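Local coordinates for histidine triad protein (Bacillus subtilis, PDB 1Y23) that belongs to the histidine triad family, binds a zinc ion and, like its relatives, probably binds nucleotides and hydrolyses nucleoside phosphoramidates, at residues T42-K47 / P69-A74; S19-V22 / V28-F31; R73-E78 / I105-G110. One frame throughout, in Å; residues are numbered along the deposited sequence.

Contact 1 (T42-K47 / P69-A74); sequences TLVIPK and PKIARA
Val-44 and Ile-71 reach toward each other from strand 42-46 and helix 67-79 and meet tip to tip across a backbone separation of 8.5 Å between their CA atoms. The end of the isoleucine does the touching: CD1 lies 3.7 Å from CG2 of Val-44 and 4.1 Å from CG1 of Val-44, so one methyl sits against both prongs of the valine fork. The long branch of Ile-71 is extended (chi2 173°) with CG1 anti to the carbonyl carbon, which carries CD1 off the helix to the strand, while the short CG2 branch stays nearer the helix backbone. That shorter methyl comes to 4.3 Å from CG2 of Thr-42, a looser touch with the methyl side of the threonine; the hydroxyl OG1 is engaged by the carbonyl of Gly-40. Val-44 and Thr-42, two residues apart on an extended strand, thus offer their methyl groups to the same helical side chain. The three touching residues are all buried and meet through carbon alone. Ile-105 of the next strand lies against both Val-44 and Ile-71, and Ala-30 on the other neighbouring strand also touches Ile-71, which places this isoleucine over the middle of the sheet. The helix is backed by the second subunit: Lys-70 forms a salt bridge with Asp-58 of that subunit. On the reverse face of strand 42-46, Leu-43 and Ile-45 pack on Phe-9. The arrangement is that of an alpha-helix laid on an antiparallel sheet, the alpha+beta core of the HIT fold.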
loop_
_atom_site.group_PDB
_atom_site.type_symbol
_atom_site.label_atom_id
_atom_site.label_comp_id
_atom_site.label_asym_id
_atom_site.label_seq_id
_atom_site.Cartn_x
_atom_site.Cartn_y
_atom_site.Cartn_z
ATOM N N THR B 42 -1.456 9.169 8.714
ATOM C CA THR B 42 -2.761 8.568 8.980
ATOM C C THR B 42 -2.827 7.041 8.869
ATOM O O THR B 42 -2.135 6.432 8.054
ATOM C CB THR B 42 -3.820 9.150 8.014
ATOM O OG1 THR B 42 -3.837 10.579 8.124
ATOM C CG2 THR B 42 -5.198 8.612 8.339
ATOM N N LEU B 43 -3.670 6.436 9.699
ATOM C CA LEU B 43 -3.895 4.994 9.664
ATOM C C LEU B 43 -5.317 4.752 9.172
ATOM O O LEU B 43 -6.270 5.293 9.730
ATOM C CB LEU B 43 -3.743 4.374 11.046
ATOM C CG LEU B 43 -2.296 4.183 11.479
ATOM C CD1 LEU B 43 -2.247 3.917 12.976
ATOM C CD2 LEU B 43 -1.676 3.026 10.679
ATOM N N VAL B 44 -5.451 3.949 8.122
ATOM C CA VAL B 44 -6.756 3.627 7.564
ATOM C C VAL B 44 -6.972 2.141 7.797
ATOM O O VAL B 44 -6.251 1.296 7.252
ATOM C CB VAL B 44 -6.821 3.910 6.048
ATOM C CG1 VAL B 44 -8.216 3.645 5.526
ATOM C CG2 VAL B 44 -6.409 5.339 5.760
ATOM N N ILE B 45 -7.961 1.822 8.618
ATOM C CA ILE B 45 -8.244 0.434 8.928
ATOM C C ILE B 45 -9.723 0.108 8.767
ATOM O O ILE B 45 -10.568 0.995 8.799
ATOM C CB ILE B 45 -7.824 0.102 10.390
ATOM C CG1 ILE B 45 -8.866 0.624 11.381
ATOM C CG2 ILE B 45 -6.491 0.779 10.712
ATOM C CD1 ILE B 45 -8.602 0.229 12.821
ATOM N N PRO B 46 -10.048 -1.177 8.550
ATOM C CA PRO B 46 -11.441 -1.609 8.400
ATOM C C PRO B 46 -11.920 -1.893 9.818
ATOM O O PRO B 46 -11.115 -2.259 10.665
ATOM C CB PRO B 46 -11.313 -2.884 7.583
ATOM C CG PRO B 46 -10.052 -3.460 8.127
ATOM C CD PRO B 46 -9.131 -2.259 8.155
ATOM N N LYS B 47 -13.207 -1.719 10.088
ATOM C CA LYS B 47 -13.711 -1.979 11.428
ATOM C C LYS B 47 -13.713 -3.479 11.690
ATOM O O LYS B 47 -13.547 -3.915 12.826
ATOM C CB LYS B 47 -15.115 -1.393 11.592
ATOM C CG LYS B 47 -15.171 0.145 11.467
ATOM C CD LYS B 47 -16.550 0.706 11.843
ATOM C CE LYS B 47 -16.602 2.224 11.749
ATOM N NZ LYS B 47 -17.913 2.776 12.201
ATOM N N PRO B 69 -8.084 6.551 -1.455
ATOM C CA PRO B 69 -7.865 7.680 -2.365
ATOM C C PRO B 69 -8.449 8.978 -1.805
ATOM O O PRO B 69 -7.813 10.035 -1.866
ATOM C CB PRO B 69 -8.569 7.228 -3.642
ATOM C CG PRO B 69 -8.394 5.733 -3.601
ATOM C CD PRO B 69 -8.730 5.432 -2.161
ATOM N N LYS B 70 -9.656 8.891 -1.253
ATOM C CA LYS B 70 -10.316 10.062 -0.689
ATOM C C LYS B 70 -9.454 10.679 0.409
ATOM O O LYS B 70 -9.172 11.878 0.390
ATOM C CB LYS B 70 -11.681 9.685 -0.106
ATOM C CG LYS B 70 -12.669 9.104 -1.102
ATOM C CD LYS B 70 -13.949 8.690 -0.387
ATOM C CE LYS B 70 -15.070 8.353 -1.347
ATOM N NZ LYS B 70 -14.790 7.154 -2.150
ATOM N N ILE B 71 -9.043 9.855 1.363
ATOM C CA ILE B 71 -8.224 10.329 2.466
ATOM C C ILE B 71 -6.894 10.874 1.963
ATOM O O ILE B 71 -6.415 11.902 2.447
ATOM C CB ILE B 71 -7.993 9.203 3.493
ATOM C CG1 ILE B 71 -9.350 8.781 4.078
ATOM C CG2 ILE B 71 -7.061 9.674 4.600
ATOM C CD1 ILE B 71 -9.308 7.561 4.987
ATOM N N ALA B 72 -6.302 10.203 0.981
ATOM C CA ALA B 72 -5.030 10.662 0.426
ATOM C C ALA B 72 -5.165 12.065 -0.171
ATOM O O ALA B 72 -4.327 12.931 0.082
ATOM C CB ALA B 72 -4.531 9.685 -0.633
ATOM N N ARG B 73 -6.208 12.293 -0.966
ATOM C CA ARG B 73 -6.409 13.608 -1.572
ATOM C C ARG B 73 -6.653 14.676 -0.509
ATOM O O ARG B 73 -6.196 15.807 -0.642
ATOM C CB ARG B 73 -7.594 13.595 -2.535
ATOM C CG ARG B 73 -7.311 12.991 -3.891
ATOM C CD ARG B 73 -8.492 13.241 -4.820
ATOM N NE ARG B 73 -9.718 12.660 -4.283
ATOM C CZ ARG B 73 -10.155 11.436 -4.560
ATOM N NH1 ARG B 73 -9.461 10.658 -5.385
ATOM N NH2 ARG B 73 -11.283 10.991 -4.007
ATOM N N ALA B 74 -7.385 14.310 0.536
ATOM C CA ALA B 74 -7.688 15.235 1.616
ATOM C C ALA B 74 -6.397 15.704 2.275
ATOM O O ALA B 74 -6.206 16.898 2.511
ATOM C CB ALA B 74 -8.585 14.563 2.643
#

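Contact 2 (S19-V22 / V28-F31); sequences SAKV and VLAF
Ser-19 opens the contact with its CB, 4.2 Å from CB of Phe-31, meeting the aromatic side chain near its root. Ala-20 contributes its carbonyl: O lies 3.2 Å from CA of Phe-31 in a bent CA-H...O contact and is also close to CB of the same residue. Lys-21 pairs with Phe-31 as an antiparallel non-hydrogen-bonded pair. Its chain is extended beyond CG, and CD passes at a slant 4.0 Å from CD1 of Leu-29, so that the aliphatic part lies on the leucine while NZ forms a salt bridge with Glu-24. Val-22 makes the hydrogen bond of the contact: its N donates to O of Ala-30 at 3.0 Å, nearly straight at hydrogen (169°), though the donor stands well above the carbonyl plane. With CG1 of Val-22 anti to the carbonyl carbon (chi1 -59°), the other methyl, CG2, falls between the backbone N and the carbonyl carbon and presses on CB of Ala-30, at 3.4 Å a tight carbon pair. Beyond the segments, the phenylalanine packs on Leu-43, Ile-45 and Ile-12, and Ser-135 of the second subunit lies against Val-22. This is the pairing of a beta-hairpin, here joining strands 21-24 and 28-32 at one margin of the antiparallel HIT sheet.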
loop_
_atom_site.group_PDB
_atom_site.type_symbol
_atom_site.label_atom_id
_atom_site.label_comp_id
_atom_site.label_asym_id
_atom_site.label_seq_id
_atom_site.Cartn_x
_atom_site.Cartn_y
_atom_site.Cartn_z
ATOM N N SER B 19 -8.888 8.742 19.895
ATOM C CA SER B 19 -8.140 8.830 18.643
ATOM C C SER B 19 -8.452 10.122 17.900
ATOM O O SER B 19 -9.482 10.752 18.134
ATOM C CB SER B 19 -8.454 7.621 17.744
ATOM O OG SER B 19 -9.841 7.518 17.458
ATOM N N ALA B 20 -7.544 10.528 17.021
ATOM C CA ALA B 20 -7.738 11.735 16.222
ATOM C C ALA B 20 -8.274 11.243 14.879
ATOM O O ALA B 20 -7.501 10.918 13.972
ATOM C CB ALA B 20 -6.408 12.462 16.039
ATOM N N LYS B 21 -9.602 11.175 14.778
ATOM C CA LYS B 21 -10.288 10.691 13.577
ATOM C C LYS B 21 -10.268 11.649 12.389
ATOM O O LYS B 21 -10.370 12.864 12.548
ATOM C CB LYS B 21 -11.742 10.325 13.914
ATOM C CG LYS B 21 -11.878 9.279 15.019
ATOM C CD LYS B 21 -13.313 8.770 15.174
ATOM C CE LYS B 21 -13.423 7.742 16.307
ATOM N NZ LYS B 21 -14.770 7.121 16.424
ATOM N N VAL B 22 -10.137 11.094 11.191
ATOM C CA VAL B 22 -10.115 11.916 9.994
ATOM C C VAL B 22 -11.189 11.450 9.031
ATOM O O VAL B 22 -11.677 12.216 8.198
ATOM C CB VAL B 22 -8.744 11.850 9.310
ATOM C CG1 VAL B 22 -7.672 12.327 10.280
ATOM C CG2 VAL B 22 -8.456 10.430 8.861
ATOM N N VAL B 28 -15.177 1.420 7.495
ATOM C CA VAL B 28 -13.837 1.956 7.607
ATOM C C VAL B 28 -13.673 3.010 8.697
ATOM O O VAL B 28 -14.617 3.713 9.051
ATOM C CB VAL B 28 -13.394 2.573 6.258
ATOM C CG1 VAL B 28 -11.938 2.999 6.326
ATOM C CG2 VAL B 28 -13.592 1.558 5.126
ATOM N N LEU B 29 -12.461 3.097 9.230
ATOM C CA LEU B 29 -12.123 4.077 10.241
ATOM C C LEU B 29 -10.679 4.509 10.002
ATOM O O LEU B 29 -9.767 3.674 9.917
ATOM C CB LEU B 29 -12.264 3.503 11.654
ATOM C CG LEU B 29 -11.945 4.483 12.804
ATOM C CD1 LEU B 29 -12.858 5.716 12.710
ATOM C CD2 LEU B 29 -12.151 3.791 14.143
ATOM N N ALA B 30 -10.490 5.819 9.873
ATOM C CA ALA B 30 -9.174 6.408 9.659
ATOM C C ALA B 30 -8.863 7.370 10.809
ATOM O O ALA B 30 -9.747 8.075 11.305
ATOM C CB ALA B 30 -9.140 7.141 8.334
ATOM N N PHE B 31 -7.604 7.383 11.233
ATOM C CA PHE B 31 -7.162 8.236 12.330
ATOM C C PHE B 31 -5.651 8.442 12.311
ATOM O O PHE B 31 -4.901 7.607 11.802
ATOM C CB PHE B 31 -7.591 7.634 13.672
ATOM C CG PHE B 31 -7.180 6.201 13.856
ATOM C CD1 PHE B 31 -5.889 5.877 14.263
ATOM C CD2 PHE B 31 -8.087 5.170 13.615
ATOM C CE1 PHE B 31 -5.505 4.548 14.431
ATOM C CE2 PHE B 31 -7.717 3.838 13.779
ATOM C CZ PHE B 31 -6.422 3.522 14.188
#

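Contact 3 (R73-E78 / I105-G110); sequences RAIRDE and IIPRYG
Ile-75, on helix 67-79, meets Ile-105 and Pro-107 of strand 103-108 with the two ends of its branched side chain. From CB, which points to the strand, the chain divides. CG1 stands anti to the carbonyl carbon (chi1 -66°), which leaves the short branch, CG2, anti to the backbone N; this methyl comes to 4.0 Å from CB of Pro-107, touching the side of the proline ring where it joins the backbone. The long branch runs through CG1, which serves as a spacer, and its extended chi2 of 175° carries CD1 onward to Ile-105. There the terminal methyl lies 3.6 Å from CG2 of Ile-105, the short branch of that residue. The side chains pass one another at an angle, and the two methyls of Ile-75 are divided between strand residues two apart, whose side chains share one face of the sheet. Thr-42 on the adjoining strand also touches Ile-75. Polar groups of the helix face other partners: Arg-76 bridges to Asp-77 through NH2 and OD1 at 3.0 Å, and Glu-78 forms a salt bridge with Arg-141 of the second subunit. With only methyl and methylene carbons meeting across it, the contact is held by dispersion and by exclusion of water, and no charge or directional bond across it contributes to the fit of helix on strand.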
loop_
_atom_site.group_PDB
_atom_site.type_symbol
_atom_site.label_atom_id
_atom_site.label_comp_id
_atom_site.label_asym_id
_atom_site.label_seq_id
_atom_site.Cartn_x
_atom_site.Cartn_y
_atom_site.Cartn_z
ATOM N N ARG B 73 -6.208 12.293 -0.966
ATOM C CA ARG B 73 -6.409 13.608 -1.572
ATOM C C ARG B 73 -6.653 14.676 -0.509
ATOM O O ARG B 73 -6.196 15.807 -0.642
ATOM C CB ARG B 73 -7.594 13.595 -2.535
ATOM C CG ARG B 73 -7.311 12.991 -3.891
ATOM C CD ARG B 73 -8.492 13.241 -4.820
ATOM N NE ARG B 73 -9.718 12.660 -4.283
ATOM C CZ ARG B 73 -10.155 11.436 -4.560
ATOM N NH1 ARG B 73 -9.461 10.658 -5.385
ATOM N NH2 ARG B 73 -11.283 10.991 -4.007
ATOM N N ALA B 74 -7.385 14.310 0.536
ATOM C CA ALA B 74 -7.688 15.235 1.616
ATOM C C ALA B 74 -6.397 15.704 2.275
ATOM O O ALA B 74 -6.206 16.898 2.511
ATOM C CB ALA B 74 -8.585 14.563 2.643
ATOM N N ILE B 75 -5.507 14.762 2.565
ATOM C CA ILE B 75 -4.237 15.091 3.199
ATOM C C ILE B 75 -3.369 15.913 2.265
ATOM O O ILE B 75 -2.691 16.842 2.703
ATOM C CB ILE B 75 -3.458 13.820 3.606
ATOM C CG1 ILE B 75 -4.215 13.072 4.698
ATOM C CG2 ILE B 75 -2.069 14.193 4.103
ATOM C CD1 ILE B 75 -3.577 11.752 5.076
ATOM N N ARG B 76 -3.395 15.577 0.977
ATOM C CA ARG B 76 -2.593 16.296 -0.011
ATOM C C ARG B 76 -3.048 17.740 -0.160
ATOM O O ARG B 76 -2.227 18.643 -0.331
ATOM C CB ARG B 76 -2.663 15.610 -1.383
ATOM C CG ARG B 76 -1.828 16.317 -2.456
ATOM C CD ARG B 76 -2.365 16.058 -3.861
ATOM N NE ARG B 76 -3.774 16.434 -3.979
ATOM C CZ ARG B 76 -4.485 16.368 -5.103
ATOM N NH1 ARG B 76 -3.921 15.942 -6.229
ATOM N NH2 ARG B 76 -5.769 16.713 -5.096
ATOM N N ASP B 77 -4.358 17.957 -0.114
ATOM C CA ASP B 77 -4.890 19.310 -0.252
ATOM C C ASP B 77 -4.668 20.144 1.010
ATOM O O ASP B 77 -4.442 21.350 0.928
ATOM C CB ASP B 77 -6.391 19.288 -0.560
ATOM C CG ASP B 77 -6.714 18.627 -1.885
ATOM O OD1 ASP B 77 -5.832 18.566 -2.770
ATOM O OD2 ASP B 77 -7.868 18.185 -2.046
ATOM N N GLU B 78 -4.736 19.501 2.171
ATOM C CA GLU B 78 -4.566 20.209 3.432
ATOM C C GLU B 78 -3.142 20.677 3.705
ATOM O O GLU B 78 -2.936 21.802 4.164
ATOM C CB GLU B 78 -5.043 19.337 4.598
ATOM C CG GLU B 78 -4.889 19.980 5.978
ATOM C CD GLU B 78 -5.578 21.333 6.087
ATOM O OE1 GLU B 78 -6.806 21.407 5.860
ATOM O OE2 GLU B 78 -4.888 22.327 6.404
ATOM N N ILE B 105 -0.768 6.094 5.488
ATOM C CA ILE B 105 -0.831 7.112 4.452
ATOM C C ILE B 105 0.196 8.141 4.896
ATOM O O ILE B 105 -0.055 8.940 5.799
ATOM C CB ILE B 105 -2.227 7.748 4.366
ATOM C CG1 ILE B 105 -3.236 6.677 3.926
ATOM C CG2 ILE B 105 -2.210 8.916 3.388
ATOM C CD1 ILE B 105 -4.627 7.203 3.673
ATOM N N ILE B 106 1.363 8.110 4.266
ATOM C CA ILE B 106 2.440 9.003 4.657
ATOM C C ILE B 106 2.744 10.137 3.695
ATOM O O ILE B 106 3.251 9.925 2.598
ATOM C CB ILE B 106 3.728 8.196 4.909
ATOM C CG1 ILE B 106 3.437 7.069 5.916
ATOM C CG2 ILE B 106 4.819 9.110 5.445
ATOM C CD1 ILE B 106 4.485 5.967 5.947
ATOM N N PRO B 107 2.408 11.372 4.094
ATOM C CA PRO B 107 2.678 12.524 3.232
ATOM C C PRO B 107 4.177 12.787 3.308
ATOM O O PRO B 107 4.803 12.527 4.339
ATOM C CB PRO B 107 1.849 13.635 3.875
ATOM C CG PRO B 107 1.917 13.287 5.328
ATOM C CD PRO B 107 1.703 11.787 5.320
ATOM N N ARG B 108 4.755 13.268 2.214
ATOM C CA ARG B 108 6.190 13.544 2.171
ATOM C C ARG B 108 6.451 15.036 2.002
ATOM O O ARG B 108 5.766 15.711 1.235
ATOM C CB ARG B 108 6.847 12.755 1.027
ATOM C CG ARG B 108 6.778 11.241 1.198
ATOM C CD ARG B 108 7.543 10.794 2.459
ATOM N NE ARG B 108 8.993 10.798 2.284
ATOM C CZ ARG B 108 9.657 9.958 1.492
ATOM N NH1 ARG B 108 10.976 10.035 1.395
ATOM N NH2 ARG B 108 9.010 9.029 0.803
ATOM N N TYR B 109 7.442 15.548 2.725
ATOM C CA TYR B 109 7.780 16.968 2.649
ATOM C C TYR B 109 9.250 17.202 2.294
ATOM O O TYR B 109 9.673 18.337 2.084
ATOM C CB TYR B 109 7.453 17.647 3.980
ATOM C CG TYR B 109 6.011 17.477 4.418
ATOM C CD1 TYR B 109 5.666 16.562 5.413
ATOM C CD2 TYR B 109 4.992 18.237 3.839
ATOM C CE1 TYR B 109 4.339 16.412 5.824
ATOM C CE2 TYR B 109 3.660 18.095 4.241
ATOM C CZ TYR B 109 3.343 17.184 5.235
ATOM O OH TYR B 109 2.038 17.052 5.655
ATOM N N GLY B 110 10.022 16.120 2.232
ATOM C CA GLY B 110 11.428 16.236 1.896
ATOM C C GLY B 110 12.344 15.999 3.080
ATOM O O GLY B 110 12.284 14.948 3.725
#

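How the contacts relate
All three contacts are largely buried and rest on one antiparallel sheet. Contacts 1 and 3 share helix 67-79 and apply successive turns of it to adjacent strands; their apolar packing is continuous through Ile-105. Contact 2 instead joins strand to strand at the sheet margin, and there a backbone hydrogen bond and an exposed lysine accompany the apolar packing. It meets contact 1 through the pairing of strands 28-32 and 42-46 and through Ala-30 beneath Ile-71, but does not touch contact 3, whose centre is about 16 Å from its own. Contact 1 lies nearest the chain's centre, its own centre about 9 Å away.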